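Local coordinates for 4-hydroxy-tetrahydrodipicolinate synthase (Methylacidiphilum fumariolicum SolV, PDB 6T3T), which catalyses the condensation of pyruvate with aspartate beta-semialdehyde, through a Schiff base, to 4-hydroxy-tetrahydrodipicolinate in the lysine biosynthesis pathway, at the interface of chains A and B. Coordinates in Å, arbitrary orientation; residue numbers count along the deposited sequence, not the author numbering. Chains: chain A/B, 4-hydroxy-tetrahydrodipicolinate synthase.

The interface of chains A and B. Residues chain A 190-191, 234, 238; chain B 168-169, 172-173.
The phenol ring of A:Tyr238 lies against helix 168-177 of chain B, with the CB methylene of B:Ser172 over the middle of one face, 3.6 Å from the ring centroid, in a CH-pi contact. With CG anti to the backbone N (chi1 -179°), the ring reaches out from helix 227-243 toward the partner subunit. To one side, methyl CD2 of A:Leu191 packs tightly on CG1 of B:Val168 at 3.5 Å. Beyond the ring, the A:Tyr238 hydroxyl OH donates to B:Asp169 OD1, 34° out of the carboxylate plane on the syn side, and straddles the carboxylate, 2.8 Å from both OD1 and OD2. OD2 also takes a poorly aligned bond from the B:Gln173 amide NE2, which may help to steady the carboxylate. A phenylalanine in place of A:Tyr238 would probably leave the B:Asp169 carboxylate without its phenolic donor across the interface. On the rim, A:His234 NE2 and B:Ser172 OG share a nearly straight hydrogen bond of 3.0 Å, the serine oxygen lying in the plane of the imidazole. Water 1 bridges the subunits, bonded to the backbone carbonyl O of A:Ala190 at 2.7 Å, to B:Ser172 OG and to B:Asp169 OD1. Repeated by two-fold symmetry, this packing of helix 168-177 against helix 227-243 and the 3-10 helix 189-191 helps join two subunits of the homotetramer, its centre about 16 Å from the Schiff-base lysine A:Lys162.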
loop_
_atom_site.group_PDB
_atom_site.type_symbol
_atom_site.label_atom_id
_atom_site.label_comp_id
_atom_site.label_asym_id
_atom_site.label_seq_id
_atom_site.Cartn_x
_atom_site.Cartn_y
_atom_site.Cartn_z
ATOM N N ALA A 190 13.575 2.507 15.811
ATOM C CA ALA A 190 13.257 3.884 15.453
ATOM C C ALA A 190 11.918 4.332 16.014
ATOM O O ALA A 190 11.708 5.526 16.179
ATOM C CB ALA A 190 13.255 4.038 13.925
ATOM N N LEU A 191 11.022 3.403 16.346
ATOM C CA LEU A 191 9.706 3.748 16.865
ATOM C C LEU A 191 9.584 3.526 18.366
ATOM O O LEU A 191 8.502 3.748 18.916
ATOM C CB LEU A 191 8.630 2.933 16.132
ATOM C CG LEU A 191 8.513 3.175 14.625
ATOM C CD1 LEU A 191 7.462 2.258 14.016
ATOM C CD2 LEU A 191 8.136 4.596 14.384
ATOM N N HIS A 234 17.218 9.530 21.597
ATOM C CA HIS A 234 16.578 9.070 20.372
ATOM C C HIS A 234 17.136 9.785 19.150
ATOM O O HIS A 234 17.480 9.150 18.147
ATOM C CB HIS A 234 15.076 9.291 20.474
ATOM C CG HIS A 234 14.373 9.123 19.178
ATOM N ND1 HIS A 234 13.982 7.890 18.707
ATOM C CD2 HIS A 234 13.991 10.026 18.246
ATOM C CE1 HIS A 234 13.399 8.036 17.531
ATOM N NE2 HIS A 234 13.394 9.322 17.227
ATOM N N TYR A 238 19.019 8.093 16.162
ATOM C CA TYR A 238 18.071 7.870 15.066
ATOM C C TYR A 238 18.715 7.512 13.726
ATOM O O TYR A 238 18.216 6.587 13.058
ATOM C CB TYR A 238 17.137 9.086 14.895
ATOM C CG TYR A 238 16.172 8.788 13.782
ATOM C CD1 TYR A 238 15.161 7.847 13.956
ATOM C CD2 TYR A 238 16.338 9.340 12.524
ATOM C CE1 TYR A 238 14.312 7.517 12.930
ATOM C CE2 TYR A 238 15.486 9.022 11.485
ATOM C CZ TYR A 238 14.480 8.111 11.695
ATOM O OH TYR A 238 13.647 7.782 10.654
ATOM N N VAL B 168 4.977 8.630 12.091
ATOM C CA VAL B 168 5.775 9.329 13.089
ATOM C C VAL B 168 7.244 9.298 12.706
ATOM O O VAL B 168 7.994 10.216 13.042
ATOM C CB VAL B 168 5.529 8.758 14.496
ATOM C CG1 VAL B 168 6.118 7.399 14.616
ATOM C CG2 VAL B 168 6.146 9.681 15.566
ATOM N N ASP B 169 7.685 8.247 12.010
ATOM C CA ASP B 169 9.065 8.211 11.545
ATOM C C ASP B 169 9.398 9.407 10.659
ATOM O O ASP B 169 10.539 9.875 10.655
ATOM C CB ASP B 169 9.328 6.917 10.789
ATOM C CG ASP B 169 10.791 6.657 10.616
ATOM O OD1 ASP B 169 11.454 6.347 11.617
ATOM O OD2 ASP B 169 11.297 6.798 9.494
ATOM N N SER B 172 10.818 12.133 12.811
ATOM C CA SER B 172 12.229 11.957 13.156
ATOM C C SER B 172 13.130 12.377 11.992
ATOM O O SER B 172 14.187 12.973 12.191
ATOM C CB SER B 172 12.502 10.496 13.553
ATOM O OG SER B 172 11.868 10.153 14.778
ATOM N N GLN B 173 12.720 12.069 10.763
ATOM C CA GLN B 173 13.503 12.482 9.605
ATOM C C GLN B 173 13.501 13.991 9.429
ATOM O O GLN B 173 14.541 14.585 9.120
ATOM C CB GLN B 173 12.973 11.790 8.359
ATOM C CG GLN B 173 13.059 10.278 8.479
ATOM C CD GLN B 173 12.375 9.577 7.349
ATOM O OE1 GLN B 173 11.914 10.212 6.411
ATOM N NE2 GLN B 173 12.279 8.254 7.440
HETATM O O HOH W 1 10.863 7.455 14.475
#